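Protein Niban 2 (Homo sapiens, PDB 7CTP) may suppress apoptosis and promote melanoma cell invasion in vitro, and is a PH-domain-containing member of the Niban family. Local coordinates at residues D128-L131 / E132-N136; E386-E389 / K390-R393. All coordinates share one frame; numbering follows the deposited sequence.

Contact 1 (D128-L131 / E132-N136); sequences DQYL and ELIGN
The hydroxyl of Y130, whose ring rests against the side chain of I134 one helical turn on, is hydrogen-bonded to both Y170 OH and H168 ND1, so the one polar atom of a buried phenol has two partners. The ring turns toward I134 because CG lies opposite the backbone N, with chi1 at 170°. I134 meets it with both branches: CD1 approaches CE2 of Y130 at 3.9 Å, and CG2 comes within 4.0 Å of Y130 CE1. The isoleucine lies at a slant to the ring. The fork follows from I134 CG1 sitting between its backbone N and carbonyl carbon (chi1 65°), where CG1 also lies 3.5 Å from Y130 O. A beta-branched aliphatic residue suits a place where two short arms can both touch one ring. The CD2 methyl of L131 also comes near I134 CD1, at 4.3 Å.

The backbone repeats the i to i+4 pattern of an alpha helix: E132 N donates to D128 O at 2.8 Å, and I134 N to Y130 O at 3.1 Å. On the outer surface, the like-charged D128 and E132 are one turn apart; a water donates to D128 OD2 and to E132 OE2, the latter at 2.6 Å, which probably eases their repulsion.

Helix 127-134 lies in the connection between strands 122-124 and 157-162 of the PH domain. Y130, L133 and I134 pack on W162 of strand 157-162, L133 also touches L124 of strand 122-124, and Y130, L131 and I134 reach the long helix 260-337.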
loop_
_atom_site.group_PDB
_atom_site.type_symbol
_atom_site.label_atom_id
_atom_site.label_comp_id
_atom_site.label_asym_id
_atom_site.label_seq_id
_atom_site.Cartn_x
_atom_site.Cartn_y
_atom_site.Cartn_z
ATOM N N ASP A 128 10.429 -25.393 3.062
ATOM C CA ASP A 128 9.246 -26.031 3.626
ATOM C C ASP A 128 8.124 -25.027 3.835
ATOM O O ASP A 128 6.956 -25.330 3.565
ATOM C CB ASP A 128 9.574 -26.715 4.942
ATOM C CG ASP A 128 8.486 -27.662 5.362
ATOM O OD1 ASP A 128 8.209 -28.617 4.598
ATOM O OD2 ASP A 128 7.884 -27.429 6.428
ATOM N N GLN A 129 8.463 -23.831 4.326
ATOM C CA GLN A 129 7.470 -22.767 4.453
ATOM C C GLN A 129 6.794 -22.483 3.124
ATOM O O GLN A 129 5.582 -22.242 3.076
ATOM C CB GLN A 129 8.125 -21.484 4.955
ATOM C CG GLN A 129 8.295 -21.365 6.438
ATOM C CD GLN A 129 8.917 -20.037 6.812
ATOM O OE1 GLN A 129 9.289 -19.243 5.937
ATOM N NE2 GLN A 129 9.034 -19.784 8.106
ATOM N N TYR A 130 7.577 -22.467 2.042
ATOM C CA TYR A 130 7.031 -22.193 0.714
ATOM C C TYR A 130 6.122 -23.321 0.251
ATOM O O TYR A 130 5.019 -23.080 -0.254
ATOM C CB TYR A 130 8.169 -21.982 -0.276
ATOM C CG TYR A 130 7.730 -21.928 -1.714
ATOM C CD1 TYR A 130 7.037 -20.821 -2.216
ATOM C CD2 TYR A 130 7.996 -22.987 -2.574
ATOM C CE1 TYR A 130 6.631 -20.777 -3.550
ATOM C CE2 TYR A 130 7.592 -22.958 -3.893
ATOM C CZ TYR A 130 6.910 -21.851 -4.377
ATOM O OH TYR A 130 6.518 -21.843 -5.692
ATOM N N LEU A 131 6.572 -24.566 0.411
ATOM C CA LEU A 131 5.753 -25.706 0.013
ATOM C C LEU A 131 4.471 -25.781 0.827
ATOM O O LEU A 131 3.436 -26.210 0.311
ATOM C CB LEU A 131 6.551 -27.007 0.160
ATOM C CG LEU A 131 7.748 -27.157 -0.788
ATOM C CD1 LEU A 131 8.442 -28.473 -0.504
ATOM C CD2 LEU A 131 7.323 -27.077 -2.244
ATOM N N GLU A 132 4.517 -25.367 2.093
ATOM C CA GLU A 132 3.304 -25.330 2.900
ATOM C C GLU A 132 2.328 -24.291 2.362
ATOM O O GLU A 132 1.115 -24.537 2.293
ATOM C CB GLU A 132 3.662 -25.044 4.358
ATOM C CG GLU A 132 2.469 -25.012 5.292
ATOM C CD GLU A 132 2.856 -24.846 6.745
ATOM O OE1 GLU A 132 2.082 -24.177 7.467
ATOM O OE2 GLU A 132 3.913 -25.393 7.163
ATOM N N LEU A 133 2.852 -23.145 1.932
ATOM C CA LEU A 133 2.010 -22.059 1.433
ATOM C C LEU A 133 1.309 -22.439 0.133
ATOM O O LEU A 133 0.143 -22.080 -0.070
ATOM C CB LEU A 133 2.862 -20.801 1.252
ATOM C CG LEU A 133 2.199 -19.519 0.750
ATOM C CD1 LEU A 133 1.032 -19.156 1.644
ATOM C CD2 LEU A 133 3.241 -18.405 0.736
ATOM N N ILE A 134 1.986 -23.175 -0.759
ATOM C CA ILE A 134 1.357 -23.581 -2.018
ATOM C C ILE A 134 0.714 -24.958 -1.942
ATOM O O ILE A 134 0.127 -25.412 -2.935
ATOM C CB ILE A 134 2.346 -23.564 -3.200
ATOM C CG1 ILE A 134 3.452 -24.612 -3.005
ATOM C CG2 ILE A 134 2.934 -22.171 -3.387
ATOM C CD1 ILE A 134 4.265 -24.888 -4.260
ATOM N N GLY A 135 0.767 -25.619 -0.785
ATOM C CA GLY A 135 0.366 -27.016 -0.721
ATOM C C GLY A 135 -1.095 -27.258 -1.054
ATOM O O GLY A 135 -1.451 -28.314 -1.591
ATOM N N ASN A 136 -1.966 -26.302 -0.723
ATOM C CA ASN A 136 -3.396 -26.455 -0.974
ATOM C C ASN A 136 -3.878 -25.554 -2.103
ATOM O O ASN A 136 -5.057 -25.198 -2.164
ATOM C CB ASN A 136 -4.189 -26.203 0.308
ATOM C CG ASN A 136 -3.927 -27.270 1.354
ATOM O OD1 ASN A 136 -4.434 -28.391 1.253
ATOM N ND2 ASN A 136 -3.114 -26.935 2.346
HETATM O O HOH W 1 6.503 -24.870 7.119
#

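Contact 2 (E386-E389 / K390-R393); sequences EYME and KLSR
E389 and R393, one helical turn apart, form a salt bridge in which NE of R393 donates to OE2 of E389 at 3.1 Å. The glutamate chain leaves with CG opposite its backbone N and then bends at chi2 (-82°), carrying the carboxylate forward along the helix surface to R393. The arginine runs extended from CG to NE and passes the glutamate at a slant. OE2 lies near the guanidinium plane, at its edge, whereas NE meets OE2 from above the carboxylate, 36° out of that plane.

The same oxygen also forms a salt bridge with R67, while NH2 of R393 bonds to the backbone oxygen of D65. An alanine in place of E389 removes the carboxylate, and the close guanidinium groups of R393 and R67 would probably be left facing each other without the charge that offsets them, with R393 freer to turn about its bond to D65 O.

This is an i to i+4 salt bridge near the C-terminal end of helix 384-391. L391 N donates to Y387 O at 3.0 Å, and S392 N to M388 O at 2.8 Å. The S392 hydroxyl lies between its own backbone N and carbonyl carbon (chi1 74°), and this places OG to donate to E389 O at 2.7 Å. Serine fits because its short polar arm can satisfy itself on the backbone in a buried position.

On the inner face, M388 and L391 lie side by side and point the same way. The methionine chain, bent at chi2 and chi3, puts CE 4.1 Å from L391 CD2, and both residues touch M371 of helix 342-378.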
loop_
_atom_site.group_PDB
_atom_site.type_symbol
_atom_site.label_atom_id
_atom_site.label_comp_id
_atom_site.label_asym_id
_atom_site.label_seq_id
_atom_site.Cartn_x
_atom_site.Cartn_y
_atom_site.Cartn_z
ATOM N N GLU A 386 29.831 15.992 3.307
ATOM C CA GLU A 386 29.958 14.541 3.257
ATOM C C GLU A 386 29.055 13.876 4.285
ATOM O O GLU A 386 28.411 12.862 3.990
ATOM C CB GLU A 386 31.421 14.151 3.470
ATOM C CG GLU A 386 31.691 12.711 3.900
ATOM C CD GLU A 386 33.184 12.407 3.985
ATOM O OE1 GLU A 386 33.889 12.607 2.972
ATOM O OE2 GLU A 386 33.655 11.990 5.065
ATOM N N TYR A 387 28.966 14.448 5.487
ATOM C CA TYR A 387 28.121 13.851 6.517
ATOM C C TYR A 387 26.644 14.102 6.236
ATOM O O TYR A 387 25.806 13.225 6.477
ATOM C CB TYR A 387 28.504 14.387 7.895
ATOM C CG TYR A 387 29.960 14.196 8.255
ATOM C CD1 TYR A 387 30.681 13.095 7.801
ATOM C CD2 TYR A 387 30.609 15.116 9.065
ATOM C CE1 TYR A 387 32.019 12.925 8.140
ATOM C CE2 TYR A 387 31.936 14.960 9.405
ATOM C CZ TYR A 387 32.639 13.863 8.945
ATOM O OH TYR A 387 33.968 13.708 9.292
ATOM N N MET A 388 26.308 15.290 5.727
ATOM C CA MET A 388 24.918 15.594 5.400
ATOM C C MET A 388 24.406 14.734 4.255
ATOM O O MET A 388 23.213 14.407 4.211
ATOM C CB MET A 388 24.759 17.075 5.046
ATOM C CG MET A 388 24.934 18.031 6.221
ATOM S SD MET A 388 23.813 17.716 7.596
ATOM C CE MET A 388 22.275 17.577 6.728
ATOM N N GLU A 389 25.282 14.376 3.315
ATOM C CA GLU A 389 24.868 13.523 2.208
ATOM C C GLU A 389 24.447 12.146 2.707
ATOM O O GLU A 389 23.465 11.575 2.215
ATOM C CB GLU A 389 25.999 13.414 1.188
ATOM C CG GLU A 389 25.559 12.912 -0.171
ATOM C CD GLU A 389 25.440 11.409 -0.218
ATOM O OE1 GLU A 389 26.089 10.730 0.611
ATOM O OE2 GLU A 389 24.688 10.915 -1.085
ATOM N N LYS A 390 25.170 11.605 3.688
ATOM C CA LYS A 390 24.798 10.313 4.256
ATOM C C LYS A 390 23.530 10.427 5.092
ATOM O O LYS A 390 22.656 9.554 5.033
ATOM C CB LYS A 390 25.952 9.750 5.088
ATOM C CG LYS A 390 26.943 8.916 4.274
ATOM C CD LYS A 390 28.279 8.731 4.993
ATOM C CE LYS A 390 28.323 7.450 5.820
ATOM N NZ LYS A 390 27.265 7.385 6.872
ATOM N N LEU A 391 23.408 11.504 5.877
ATOM C CA LEU A 391 22.211 11.684 6.692
ATOM C C LEU A 391 20.979 11.884 5.819
ATOM O O LEU A 391 19.880 11.446 6.180
ATOM C CB LEU A 391 22.380 12.871 7.640
ATOM C CG LEU A 391 21.224 13.072 8.626
ATOM C CD1 LEU A 391 21.285 12.022 9.728
ATOM C CD2 LEU A 391 21.204 14.480 9.217
ATOM N N SER A 392 21.150 12.545 4.666
ATOM C CA SER A 392 20.025 12.853 3.785
ATOM C C SER A 392 19.303 11.599 3.320
ATOM O O SER A 392 18.123 11.670 2.951
ATOM C CB SER A 392 20.490 13.656 2.564
ATOM O OG SER A 392 21.194 12.848 1.632
ATOM N N ARG A 393 19.982 10.449 3.338
ATOM C CA ARG A 393 19.442 9.195 2.827
ATOM C C ARG A 393 18.969 8.252 3.923
ATOM O O ARG A 393 18.634 7.096 3.625
ATOM C CB ARG A 393 20.496 8.487 1.979
ATOM C CG ARG A 393 21.085 9.369 0.923
ATOM C CD ARG A 393 21.859 8.584 -0.108
ATOM N NE ARG A 393 21.965 9.372 -1.327
ATOM C CZ ARG A 393 21.207 9.191 -2.401
ATOM N NH1 ARG A 393 20.301 8.216 -2.425
ATOM N NH2 ARG A 393 21.370 9.977 -3.454
#

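This chain is the part of Niban 2 that holds the PH domain and a large helical region. Contacts 1 and 2 are separate, their centres 43 Å apart and their nearest atoms about 28 Å apart, and contact 1 closes along the chain before contact 2 opens. Each belongs to a short helix with one face packed on longer elements: residues 128-136 lie between the PH sheet and helix 260-337, and residues 386-393 lie against helices 342-378 and 422-455. R67, which precedes strand 70-77, the first strand of the PH sheet, reaches the carboxylate of contact 2. A glycerol, probably from the crystallisation liquor, lies about 5 Å from the R393 side chain.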